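Local atomic coordinates of mercuric reductase (Metallosphaera sedula, PDB entry 4YWO), a protein that probably reduces mercuric ions to elemental mercury with NADPH, working as an FAD-containing homodimer of the pyridine nucleotide-disulfide oxidoreductase family. Residues A[118-126]-A[271-279]; A[278-288]-A[297-308]. All coordinates share one frame; numbering follows the deposited sequence.

Contact 1: A[118-126]-A[271-279]; sequences GEARFISPH and VDLGLENAG. With FAD (flavin-adenine dinucleotide), chain B.
Arg121 has CG beside its own backbone N (chi1 -65°) and runs extended from there to NE, while Asp272 swings CG opposite its backbone N (chi1 -177°), which lets the two ends meet. The guanidinium takes the carboxylate end-on, one nitrogen to each oxygen, with NH1 of Arg121 3.0 Å from Asp272 OD1 and NH2 3.2 Å from Asp272 OD2. The two planes stand 76° apart, so both oxygens are met from above the carboxylate plane. On the other flank, Arg121 NE bonds Glu119 OE2 at 3.1 Å, close to the guanidinium plane. Two carboxylates thus fix the rotation of one guanidinium, and its positive charge probably eases their mutual repulsion. The carbonyl oxygen of Asp272 lies over one guanidinium face and also accepts a bond from a water that reaches weakly to Glu119 OE1.

Next along the strand, Phe122 N donates an almost straight bond of 2.8 Å to Leu273 O, and the same oxygen sits at the edge of the Phe122 ring. The Phe122 side chain starts toward the loop, and its ring meets it with CD2 3.7 Å from Ala278 CB and CD1 4.3 Å from Leu275 CD2; Phe140 packs against it edge-to-face. Beyond the corner at Ile123, the backbone of Pro125 rests on that of Ala278, their CA atoms 3.8 Å apart.

At the other end Ala120 N gives a 3.0 Å bond to FAD N1A, and Leu273 also lines the adenine pocket. Here the loop 271-279 covers a strand beside the adenine of FAD, in the Rossmann-type FAD-binding domain of this flavoprotein family.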
loop_
_atom_site.group_PDB
_atom_site.type_symbol
_atom_site.label_atom_id
_atom_site.label_comp_id
_atom_site.label_asym_id
_atom_site.label_seq_id
_atom_site.Cartn_x
_atom_site.Cartn_y
_atom_site.Cartn_z
ATOM N N GLY A 118 -21.840 -3.863 33.000
ATOM C CA GLY A 118 -22.647 -4.999 33.362
ATOM C C GLY A 118 -23.276 -5.651 32.159
ATOM O O GLY A 118 -23.214 -5.108 31.062
ATOM N N GLU A 119 -23.913 -6.813 32.378
ATOM C CA GLU A 119 -24.581 -7.595 31.342
ATOM C C GLU A 119 -26.003 -7.056 31.200
ATOM O O GLU A 119 -26.781 -7.098 32.213
ATOM C CB GLU A 119 -24.550 -9.070 31.632
ATOM C CG GLU A 119 -25.252 -9.887 30.622
ATOM C CD GLU A 119 -25.215 -11.360 30.793
ATOM O OE1 GLU A 119 -24.302 -11.980 30.205
ATOM O OE2 GLU A 119 -26.106 -11.876 31.510
ATOM N N ALA A 120 -26.348 -6.529 30.030
ATOM C CA ALA A 120 -27.701 -6.095 29.674
ATOM C C ALA A 120 -28.492 -7.218 29.067
ATOM O O ALA A 120 -27.982 -8.017 28.236
ATOM C CB ALA A 120 -27.710 -4.905 28.742
ATOM N N ARG A 121 -29.820 -7.294 29.394
ATOM C CA ARG A 121 -30.772 -8.178 28.725
ATOM C C ARG A 121 -32.085 -7.457 28.541
ATOM O O ARG A 121 -32.472 -6.721 29.460
ATOM C CB ARG A 121 -31.072 -9.441 29.582
ATOM C CG ARG A 121 -29.852 -10.332 29.753
ATOM C CD ARG A 121 -30.116 -11.566 30.594
ATOM N NE ARG A 121 -28.953 -12.454 30.450
ATOM C CZ ARG A 121 -28.886 -13.484 29.623
ATOM N NH1 ARG A 121 -29.907 -13.837 28.865
ATOM N NH2 ARG A 121 -27.767 -14.193 29.594
ATOM N N PHE A 122 -32.723 -7.647 27.399
ATOM C CA PHE A 122 -33.975 -6.992 27.111
ATOM C C PHE A 122 -35.094 -7.609 27.988
ATOM O O PHE A 122 -35.124 -8.852 28.105
ATOM C CB PHE A 122 -34.392 -7.012 25.684
ATOM C CG PHE A 122 -33.557 -6.019 24.852
ATOM C CD1 PHE A 122 -32.371 -6.446 24.333
ATOM C CD2 PHE A 122 -33.968 -4.795 24.656
ATOM C CE1 PHE A 122 -31.602 -5.548 23.587
ATOM C CE2 PHE A 122 -33.165 -3.833 23.975
ATOM C CZ PHE A 122 -31.976 -4.286 23.464
ATOM N N ILE A 123 -35.902 -6.700 28.498
ATOM C CA ILE A 123 -37.141 -7.128 29.230
ATOM C C ILE A 123 -38.413 -6.574 28.619
ATOM O O ILE A 123 -39.546 -6.970 29.074
ATOM C CB ILE A 123 -37.009 -6.750 30.728
ATOM C CG1 ILE A 123 -36.861 -5.254 30.953
ATOM C CG2 ILE A 123 -35.892 -7.552 31.422
ATOM C CD1 ILE A 123 -36.646 -4.755 32.402
ATOM N N SER A 124 -38.349 -5.671 27.631
ATOM C CA SER A 124 -39.491 -5.157 26.954
ATOM C C SER A 124 -38.952 -4.555 25.660
ATOM O O SER A 124 -37.728 -4.399 25.519
ATOM C CB SER A 124 -40.169 -4.102 27.756
ATOM O OG SER A 124 -39.602 -2.816 27.653
ATOM N N PRO A 125 -39.849 -4.127 24.790
ATOM C CA PRO A 125 -39.410 -3.466 23.565
ATOM C C PRO A 125 -38.704 -2.172 23.785
ATOM O O PRO A 125 -38.067 -1.668 22.784
ATOM C CB PRO A 125 -40.744 -3.188 22.830
ATOM C CG PRO A 125 -41.640 -4.276 23.304
ATOM C CD PRO A 125 -41.309 -4.396 24.739
ATOM N N HIS A 126 -38.735 -1.555 24.970
ATOM C CA HIS A 126 -38.029 -0.311 25.258
ATOM C C HIS A 126 -37.141 -0.316 26.488
ATOM O O HIS A 126 -36.751 0.722 26.957
ATOM C CB HIS A 126 -38.943 0.929 25.433
ATOM C CG HIS A 126 -39.410 1.474 24.144
ATOM N ND1 HIS A 126 -40.645 1.114 23.623
ATOM C CD2 HIS A 126 -38.794 2.259 23.205
ATOM C CE1 HIS A 126 -40.782 1.648 22.416
ATOM N NE2 HIS A 126 -39.689 2.370 22.149
ATOM N N VAL A 271 -25.922 -13.236 21.099
ATOM C CA VAL A 271 -27.324 -12.906 20.954
ATOM C C VAL A 271 -28.160 -13.451 22.143
ATOM O O VAL A 271 -29.366 -13.434 22.051
ATOM C CB VAL A 271 -27.926 -13.363 19.604
ATOM C CG1 VAL A 271 -27.272 -12.652 18.443
ATOM C CG2 VAL A 271 -27.813 -14.871 19.394
ATOM N N ASP A 272 -27.515 -13.806 23.196
ATOM C CA ASP A 272 -28.214 -14.261 24.436
ATOM C C ASP A 272 -28.582 -13.026 25.280
ATOM O O ASP A 272 -27.941 -12.711 26.291
ATOM C CB ASP A 272 -27.323 -15.258 25.173
ATOM C CG ASP A 272 -28.027 -15.831 26.438
ATOM O OD1 ASP A 272 -29.258 -15.633 26.572
ATOM O OD2 ASP A 272 -27.346 -16.368 27.319
ATOM N N LEU A 273 -29.583 -12.305 24.803
ATOM C CA LEU A 273 -29.897 -10.954 25.235
ATOM C C LEU A 273 -31.353 -10.740 25.555
ATOM O O LEU A 273 -31.822 -9.595 25.661
ATOM C CB LEU A 273 -29.573 -9.912 24.072
ATOM C CG LEU A 273 -28.155 -9.929 23.531
ATOM C CD1 LEU A 273 -27.995 -8.997 22.357
ATOM C CD2 LEU A 273 -27.165 -9.544 24.643
ATOM N N GLY A 274 -32.125 -11.844 25.658
ATOM C CA GLY A 274 -33.562 -11.631 25.802
ATOM C C GLY A 274 -34.293 -11.008 24.638
ATOM O O GLY A 274 -35.244 -10.286 24.798
ATOM N N LEU A 275 -33.799 -11.251 23.422
ATOM C CA LEU A 275 -34.297 -10.599 22.242
ATOM C C LEU A 275 -35.790 -10.776 21.999
ATOM O O LEU A 275 -36.428 -9.849 21.518
ATOM C CB LEU A 275 -33.485 -11.049 20.999
ATOM C CG LEU A 275 -32.027 -10.677 21.039
ATOM C CD1 LEU A 275 -31.315 -11.259 19.826
ATOM C CD2 LEU A 275 -31.798 -9.201 21.093
ATOM N N GLU A 276 -36.305 -11.947 22.364
ATOM C CA GLU A 276 -37.712 -12.234 22.214
ATOM C C GLU A 276 -38.575 -11.251 23.061
ATOM O O GLU A 276 -39.703 -10.971 22.720
ATOM C CB GLU A 276 -37.982 -13.727 22.545
ATOM C CG GLU A 276 -37.785 -14.059 24.028
ATOM C CD GLU A 276 -36.355 -14.358 24.469
ATOM O OE1 GLU A 276 -35.355 -14.170 23.702
ATOM O OE2 GLU A 276 -36.163 -14.833 25.632
ATOM N N ASN A 277 -38.042 -10.674 24.145
ATOM C CA ASN A 277 -38.761 -9.705 24.896
ATOM C C ASN A 277 -38.930 -8.364 24.251
ATOM O O ASN A 277 -39.720 -7.483 24.682
ATOM C CB ASN A 277 -38.124 -9.541 26.319
ATOM C CG ASN A 277 -38.084 -10.810 27.170
ATOM O OD1 ASN A 277 -37.109 -11.090 27.895
ATOM N ND2 ASN A 277 -39.120 -11.643 27.023
ATOM N N ALA A 278 -38.067 -8.133 23.222
ATOM C CA ALA A 278 -38.014 -6.838 22.578
ATOM C C ALA A 278 -38.563 -6.938 21.126
ATOM O O ALA A 278 -38.502 -5.927 20.422
ATOM C CB ALA A 278 -36.577 -6.340 22.556
ATOM N N GLY A 279 -38.962 -8.111 20.668
ATOM C CA GLY A 279 -39.476 -8.303 19.333
ATOM C C GLY A 279 -38.358 -8.356 18.258
ATOM O O GLY A 279 -38.576 -8.000 17.136
HETATM P PA FAD B . -17.198 -6.522 20.197
HETATM O O1A FAD B . -16.028 -5.569 20.143
HETATM O O2A FAD B . -17.011 -7.913 20.756
HETATM O O5B FAD B . -18.391 -5.809 21.010
HETATM C C5B FAD B . -19.048 -6.490 22.077
HETATM C C4B FAD B . -18.726 -5.798 23.395
HETATM O O4B FAD B . -19.938 -5.482 24.084
HETATM C C3B FAD B . -17.895 -6.694 24.299
HETATM O O3B FAD B . -16.643 -6.068 24.596
HETATM C C2B FAD B . -18.699 -6.876 25.571
HETATM O O2B FAD B . -17.967 -6.368 26.690
HETATM C C1B FAD B . -19.981 -6.082 25.382
HETATM N N9A FAD B . -21.152 -6.989 25.477
HETATM C C8A FAD B . -21.320 -8.131 24.784
HETATM N N7A FAD B . -22.498 -8.727 25.101
HETATM C C5A FAD B . -23.107 -7.955 26.021
HETATM C C6A FAD B . -24.378 -8.001 26.781
HETATM N N6A FAD B . -25.257 -9.019 26.616
HETATM N N1A FAD B . -24.632 -6.992 27.644
HETATM C C2A FAD B . -23.767 -5.975 27.816
HETATM N N3A FAD B . -22.597 -5.869 27.161
HETATM C C4A FAD B . -22.215 -6.811 26.265
HETATM N N1 FAD B . -10.919 -7.461 12.107
HETATM C C2 FAD B . -10.234 -6.680 11.235
HETATM O O2 FAD B . -10.865 -5.838 10.560
HETATM N N3 FAD B . -8.902 -6.775 11.066
HETATM C C4 FAD B . -8.156 -7.650 11.750
HETATM O O4 FAD B . -6.920 -7.714 11.571
HETATM C C4X FAD B . -8.829 -8.542 12.726
HETATM N N5 FAD B . -8.146 -9.453 13.455
HETATM C C5X FAD B . -8.789 -10.253 14.338
HETATM C C6 FAD B . -8.067 -11.182 15.078
HETATM C C7 FAD B . -8.719 -12.008 15.986
HETATM C C7M FAD B . -7.934 -13.014 16.787
HETATM C C8 FAD B . -10.190 -11.899 16.169
HETATM C C8M FAD B . -10.894 -12.795 17.154
HETATM C C9 FAD B . -10.917 -10.972 15.432
HETATM C C9A FAD B . -10.265 -10.146 14.524
HETATM N N10 FAD B . -10.993 -9.203 13.772
HETATM C C10 FAD B . -10.294 -8.387 12.863
HETATM C "C1'" FAD B . -12.444 -9.075 13.931
HETATM C "C2'" FAD B . -12.755 -7.849 14.780
HETATM O "O2'" FAD B . -11.994 -7.900 15.992
HETATM C "C3'" FAD B . -14.240 -7.779 15.116
HETATM O "O3'" FAD B . -15.007 -7.888 13.913
HETATM C "C4'" FAD B . -14.580 -6.471 15.818
HETATM O "O4'" FAD B . -13.963 -6.446 17.110
HETATM C "C5'" FAD B . -16.088 -6.309 15.973
HETATM O "O5'" FAD B . -16.363 -5.431 17.062
HETATM P P FAD B . -17.830 -5.384 17.723
HETATM O O1P FAD B . -17.930 -4.132 18.562
HETATM O O2P FAD B . -18.846 -5.647 16.639
HETATM O O3P FAD B . -17.810 -6.652 18.714
HETATM O O HOH W 1 -25.535 -11.710 27.278
#

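Contact 2: A[278-288]-A[297-308]; sequences AGVRLNERGGI and DNPHIYAAGDVL. With FAD (flavin-adenine dinucleotide), chain B.
Ile288 lies against Ala303, Val307 and Leu308. Followed outward, its CB faces Val307 O at 4.1 Å, with Leu308 CD2 a little further off. From there the CG2 branch meets Ala303 CB at 4.0 Å, on strand 301-303. The other branch, CG1, sits beside the backbone N (chi1 -63°) and faces Val307 CG2; it continues to CD1, which ends 3.7 Å from that same Val307 CG2. The backbone beneath is tied too, Ile288 N donating to Val307 O at 2.9 Å.

Asn283 holds the neighbouring turn. Its ND2 reaches Leu308 O at 3.0 Å, with that oxygen in the amide plane. At its OD1 the bond from Arg285 N makes an Asx turn over the type I turn 283-286, and Gly287 N adds a second from the opposite face. Both ends of the amide are thereby used, which fixes its rotation.

At the far end Asn298 sends ND2 to Ala278 O at 2.9 Å, in the carbonyl plane, while its OD1 accepts from His300 N in a second Asx turn; Ile301 CD1 packs against both Ala278 CB and Val280 CG2. Arg281 bends at chi3 to bring NH1 to Asp297 OD1, which lies at the guanidinium edge; this salt bridge has only weak hydrogen bonds. A water accepts from Arg281 N and Asp297 N and donates to Asp297 OD2, bridging the segments.

Past the strand, Asp306 N bonds FAD O2P at 3.0 Å, and Asp306 OD1 accepts from FAD O3' at 2.6 Å. A loop packed on an edge strand thus backs the turn that holds the ribityl and pyrophosphate of FAD, a site characteristic of this oxidoreductase family.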
loop_
_atom_site.group_PDB
_atom_site.type_symbol
_atom_site.label_atom_id
_atom_site.label_comp_id
_atom_site.label_asym_id
_atom_site.label_seq_id
_atom_site.Cartn_x
_atom_site.Cartn_y
_atom_site.Cartn_z
ATOM N N ALA A 278 -38.067 -8.133 23.222
ATOM C CA ALA A 278 -38.014 -6.838 22.578
ATOM C C ALA A 278 -38.563 -6.938 21.126
ATOM O O ALA A 278 -38.502 -5.927 20.422
ATOM C CB ALA A 278 -36.577 -6.340 22.556
ATOM N N GLY A 279 -38.962 -8.111 20.668
ATOM C CA GLY A 279 -39.476 -8.303 19.333
ATOM C C GLY A 279 -38.358 -8.356 18.258
ATOM O O GLY A 279 -38.576 -8.000 17.136
ATOM N N VAL A 280 -37.155 -8.729 18.680
ATOM C CA VAL A 280 -36.004 -8.812 17.748
ATOM C C VAL A 280 -35.810 -10.275 17.418
ATOM O O VAL A 280 -35.899 -11.136 18.289
ATOM C CB VAL A 280 -34.767 -8.215 18.428
ATOM C CG1 VAL A 280 -33.509 -8.434 17.568
ATOM C CG2 VAL A 280 -34.962 -6.749 18.724
ATOM N N ARG A 281 -35.546 -10.555 16.150
ATOM C CA ARG A 281 -35.385 -11.895 15.636
ATOM C C ARG A 281 -33.961 -12.194 15.163
ATOM O O ARG A 281 -33.138 -11.264 15.038
ATOM C CB ARG A 281 -36.334 -12.099 14.446
ATOM C CG ARG A 281 -37.825 -11.945 14.856
ATOM C CD ARG A 281 -38.783 -11.784 13.687
ATOM N NE ARG A 281 -38.476 -12.749 12.648
ATOM C CZ ARG A 281 -38.512 -12.513 11.327
ATOM N NH1 ARG A 281 -38.847 -11.304 10.837
ATOM N NH2 ARG A 281 -38.171 -13.493 10.480
ATOM N N LEU A 282 -33.683 -13.450 14.921
ATOM C CA LEU A 282 -32.382 -13.885 14.447
ATOM C C LEU A 282 -32.442 -14.209 12.972
ATOM O O LEU A 282 -33.515 -14.511 12.459
ATOM C CB LEU A 282 -31.910 -15.103 15.175
ATOM C CG LEU A 282 -31.719 -14.960 16.671
ATOM C CD1 LEU A 282 -31.187 -16.214 17.299
ATOM C CD2 LEU A 282 -30.797 -13.770 17.035
ATOM N N ASN A 283 -31.334 -14.019 12.269
ATOM C CA ASN A 283 -31.251 -14.388 10.844
ATOM C C ASN A 283 -30.792 -15.789 10.724
ATOM O O ASN A 283 -30.499 -16.488 11.693
ATOM C CB ASN A 283 -30.343 -13.421 10.060
ATOM C CG ASN A 283 -28.928 -13.370 10.604
ATOM O OD1 ASN A 283 -28.372 -14.369 11.023
ATOM N ND2 ASN A 283 -28.377 -12.170 10.631
ATOM N N GLU A 284 -30.674 -16.258 9.479
ATOM C CA GLU A 284 -30.304 -17.639 9.280
ATOM C C GLU A 284 -28.892 -17.984 9.717
ATOM O O GLU A 284 -28.595 -19.125 9.911
ATOM C CB GLU A 284 -30.539 -18.075 7.816
ATOM C CG GLU A 284 -29.984 -17.114 6.782
ATOM C CD GLU A 284 -30.280 -17.588 5.374
ATOM O OE1 GLU A 284 -31.240 -18.396 5.193
ATOM O OE2 GLU A 284 -29.536 -17.177 4.453
ATOM N N ARG A 285 -28.034 -16.980 9.917
ATOM C CA ARG A 285 -26.671 -17.222 10.347
ATOM C C ARG A 285 -26.520 -17.075 11.861
ATOM O O ARG A 285 -25.403 -17.162 12.383
ATOM C CB ARG A 285 -25.770 -16.266 9.614
ATOM C CG ARG A 285 -25.821 -16.515 8.096
ATOM C CD ARG A 285 -25.083 -15.412 7.357
ATOM N NE ARG A 285 -23.683 -15.396 7.780
ATOM C CZ ARG A 285 -22.698 -16.150 7.289
ATOM N NH1 ARG A 285 -22.909 -16.996 6.289
ATOM N NH2 ARG A 285 -21.471 -16.037 7.782
ATOM N N GLY A 286 -27.642 -16.896 12.592
ATOM C CA GLY A 286 -27.589 -16.844 14.042
ATOM C C GLY A 286 -27.248 -15.458 14.574
ATOM O O GLY A 286 -27.129 -15.313 15.815
ATOM N N GLY A 287 -27.156 -14.469 13.689
ATOM C CA GLY A 287 -27.027 -13.073 14.133
ATOM C C GLY A 287 -28.354 -12.338 14.191
ATOM O O GLY A 287 -29.424 -12.929 13.889
ATOM N N ILE A 288 -28.327 -11.129 14.659
ATOM C CA ILE A 288 -29.532 -10.275 14.682
ATOM C C ILE A 288 -29.967 -9.987 13.293
ATOM O O ILE A 288 -29.187 -9.478 12.431
ATOM C CB ILE A 288 -29.378 -9.037 15.559
ATOM C CG1 ILE A 288 -29.157 -9.515 17.023
ATOM C CG2 ILE A 288 -30.559 -8.098 15.448
ATOM C CD1 ILE A 288 -28.881 -8.423 17.998
ATOM N N ASP A 297 -36.550 -5.894 13.497
ATOM C CA ASP A 297 -38.078 -5.959 13.487
ATOM C C ASP A 297 -38.762 -5.031 14.472
ATOM O O ASP A 297 -39.915 -4.615 14.222
ATOM C CB ASP A 297 -38.538 -7.403 13.650
ATOM C CG ASP A 297 -38.153 -8.242 12.442
ATOM O OD1 ASP A 297 -38.862 -8.136 11.430
ATOM O OD2 ASP A 297 -37.172 -8.985 12.443
ATOM N N ASN A 298 -38.068 -4.596 15.538
ATOM C CA ASN A 298 -38.509 -3.531 16.381
ATOM C C ASN A 298 -37.975 -2.290 15.845
ATOM O O ASN A 298 -36.761 -2.094 15.805
ATOM C CB ASN A 298 -38.024 -3.761 17.803
ATOM C CG ASN A 298 -38.367 -2.670 18.744
ATOM O OD1 ASN A 298 -38.568 -1.487 18.429
ATOM N ND2 ASN A 298 -38.383 -3.049 20.030
ATOM N N PRO A 299 -38.822 -1.379 15.327
ATOM C CA PRO A 299 -38.272 -0.202 14.623
ATOM C C PRO A 299 -37.523 0.802 15.460
ATOM O O PRO A 299 -36.894 1.714 14.914
ATOM C CB PRO A 299 -39.569 0.466 13.981
ATOM C CG PRO A 299 -40.609 0.103 15.015
ATOM C CD PRO A 299 -40.316 -1.285 15.469
ATOM N N HIS A 300 -37.503 0.614 16.783
ATOM C CA HIS A 300 -36.708 1.447 17.635
ATOM C C HIS A 300 -35.340 0.817 18.018
ATOM O O HIS A 300 -34.641 1.442 18.820
ATOM C CB HIS A 300 -37.440 1.690 18.940
ATOM C CG HIS A 300 -38.768 2.330 18.732
ATOM N ND1 HIS A 300 -38.884 3.639 18.306
ATOM C CD2 HIS A 300 -40.017 1.814 18.719
ATOM C CE1 HIS A 300 -40.161 3.936 18.139
ATOM N NE2 HIS A 300 -40.870 2.842 18.372
ATOM N N ILE A 301 -35.069 -0.323 17.486
ATOM C CA ILE A 301 -33.828 -1.118 17.851
ATOM C C ILE A 301 -33.092 -1.377 16.527
ATOM O O ILE A 301 -33.636 -1.955 15.565
ATOM C CB ILE A 301 -34.133 -2.390 18.598
ATOM C CG1 ILE A 301 -34.869 -2.039 19.867
ATOM C CG2 ILE A 301 -32.843 -3.178 18.879
ATOM C CD1 ILE A 301 -35.218 -3.231 20.732
ATOM N N TYR A 302 -31.803 -0.975 16.561
ATOM C CA TYR A 302 -30.875 -1.195 15.439
ATOM C C TYR A 302 -29.753 -2.082 16.006
ATOM O O TYR A 302 -29.616 -2.300 17.237
ATOM C CB TYR A 302 -30.338 0.147 15.050
ATOM C CG TYR A 302 -31.346 1.032 14.352
ATOM C CD1 TYR A 302 -32.270 1.714 15.107
ATOM C CD2 TYR A 302 -31.259 1.289 13.011
ATOM C CE1 TYR A 302 -33.200 2.531 14.489
ATOM C CE2 TYR A 302 -32.198 2.092 12.369
ATOM C CZ TYR A 302 -33.097 2.747 13.127
ATOM O OH TYR A 302 -34.070 3.608 12.626
ATOM N N ALA A 303 -28.932 -2.621 15.087
ATOM C CA ALA A 303 -27.826 -3.498 15.531
ATOM C C ALA A 303 -26.605 -3.276 14.587
ATOM O O ALA A 303 -26.782 -2.851 13.462
ATOM C CB ALA A 303 -28.217 -4.899 15.564
ATOM N N ALA A 304 -25.416 -3.576 15.072
ATOM C CA ALA A 304 -24.189 -3.220 14.309
ATOM C C ALA A 304 -23.087 -4.149 14.766
ATOM O O ALA A 304 -23.020 -4.530 15.960
ATOM C CB ALA A 304 -23.818 -1.812 14.578
ATOM N N GLY A 305 -22.180 -4.469 13.828
ATOM C CA GLY A 305 -21.011 -5.248 14.171
ATOM C C GLY A 305 -21.165 -6.729 14.045
ATOM O O GLY A 305 -21.997 -7.308 13.304
ATOM N N ASP A 306 -20.293 -7.483 14.777
ATOM C CA ASP A 306 -20.252 -8.890 14.615
ATOM C C ASP A 306 -21.533 -9.580 15.049
ATOM O O ASP A 306 -21.810 -10.692 14.567
ATOM C CB ASP A 306 -19.162 -9.507 15.530
ATOM C CG ASP A 306 -17.757 -9.283 15.108
ATOM O OD1 ASP A 306 -17.519 -8.636 14.088
ATOM O OD2 ASP A 306 -16.861 -9.842 15.863
ATOM N N VAL A 307 -22.299 -8.899 15.871
ATOM C CA VAL A 307 -23.611 -9.507 16.369
ATOM C C VAL A 307 -24.581 -9.720 15.182
ATOM O O VAL A 307 -25.524 -10.519 15.261
ATOM C CB VAL A 307 -24.261 -8.657 17.440
ATOM C CG1 VAL A 307 -24.906 -7.397 16.909
ATOM C CG2 VAL A 307 -25.347 -9.471 18.231
ATOM N N LEU A 308 -24.314 -9.060 14.039
ATOM C CA LEU A 308 -25.158 -9.319 12.806
ATOM C C LEU A 308 -24.879 -10.666 12.150
ATOM O O LEU A 308 -25.662 -11.153 11.325
ATOM C CB LEU A 308 -24.957 -8.170 11.814
ATOM C CG LEU A 308 -25.289 -6.844 12.335
ATOM C CD1 LEU A 308 -25.058 -5.707 11.348
ATOM C CD2 LEU A 308 -26.728 -6.667 12.820
HETATM P PA FAD B . -17.198 -6.522 20.197
HETATM O O1A FAD B . -16.028 -5.569 20.143
HETATM O O2A FAD B . -17.011 -7.913 20.756
HETATM O O5B FAD B . -18.391 -5.809 21.010
HETATM C C5B FAD B . -19.048 -6.490 22.077
HETATM C C4B FAD B . -18.726 -5.798 23.395
HETATM O O4B FAD B . -19.938 -5.482 24.084
HETATM C C3B FAD B . -17.895 -6.694 24.299
HETATM O O3B FAD B . -16.643 -6.068 24.596
HETATM C C2B FAD B . -18.699 -6.876 25.571
HETATM O O2B FAD B . -17.967 -6.368 26.690
HETATM C C1B FAD B . -19.981 -6.082 25.382
HETATM N N9A FAD B . -21.152 -6.989 25.477
HETATM C C8A FAD B . -21.320 -8.131 24.784
HETATM N N7A FAD B . -22.498 -8.727 25.101
HETATM C C5A FAD B . -23.107 -7.955 26.021
HETATM C C6A FAD B . -24.378 -8.001 26.781
HETATM N N6A FAD B . -25.257 -9.019 26.616
HETATM N N1A FAD B . -24.632 -6.992 27.644
HETATM C C2A FAD B . -23.767 -5.975 27.816
HETATM N N3A FAD B . -22.597 -5.869 27.161
HETATM C C4A FAD B . -22.215 -6.811 26.265
HETATM N N1 FAD B . -10.919 -7.461 12.107
HETATM C C2 FAD B . -10.234 -6.680 11.235
HETATM O O2 FAD B . -10.865 -5.838 10.560
HETATM N N3 FAD B . -8.902 -6.775 11.066
HETATM C C4 FAD B . -8.156 -7.650 11.750
HETATM O O4 FAD B . -6.920 -7.714 11.571
HETATM C C4X FAD B . -8.829 -8.542 12.726
HETATM N N5 FAD B . -8.146 -9.453 13.455
HETATM C C5X FAD B . -8.789 -10.253 14.338
HETATM C C6 FAD B . -8.067 -11.182 15.078
HETATM C C7 FAD B . -8.719 -12.008 15.986
HETATM C C7M FAD B . -7.934 -13.014 16.787
HETATM C C8 FAD B . -10.190 -11.899 16.169
HETATM C C8M FAD B . -10.894 -12.795 17.154
HETATM C C9 FAD B . -10.917 -10.972 15.432
HETATM C C9A FAD B . -10.265 -10.146 14.524
HETATM N N10 FAD B . -10.993 -9.203 13.772
HETATM C C10 FAD B . -10.294 -8.387 12.863
HETATM C "C1'" FAD B . -12.444 -9.075 13.931
HETATM C "C2'" FAD B . -12.755 -7.849 14.780
HETATM O "O2'" FAD B . -11.994 -7.900 15.992
HETATM C "C3'" FAD B . -14.240 -7.779 15.116
HETATM O "O3'" FAD B . -15.007 -7.888 13.913
HETATM C "C4'" FAD B . -14.580 -6.471 15.818
HETATM O "O4'" FAD B . -13.963 -6.446 17.110
HETATM C "C5'" FAD B . -16.088 -6.309 15.973
HETATM O "O5'" FAD B . -16.363 -5.431 17.062
HETATM P P FAD B . -17.830 -5.384 17.723
HETATM O O1P FAD B . -17.930 -4.132 18.562
HETATM O O2P FAD B . -18.846 -5.647 16.639
HETATM O O3P FAD B . -17.810 -6.652 18.714
HETATM O O HOH W 2 -35.175 -8.451 14.022
#

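From the N terminus, the chain first lays down 118-126, then runs through 144 residues, including the four-stranded parallel sheet that contains strand 176-180, before 271-279 returns to close contact 1. Contact 2 follows directly, closing a short loop of eight residues between 278-288 and 297-308. The two are in series, neither nested nor crossed, and share Ala278 and Gly279. Asn298 ND2 joins them further, probably bonding Pro125 O as well. Together they fasten the loop between strands 267-269 and 301-303 to strand 120-124 and also to strand 301-303, the outer strand of the FAD-binding sheet. Contact 1 touches the adenine, contact 2 the pyrophosphate and ribityl.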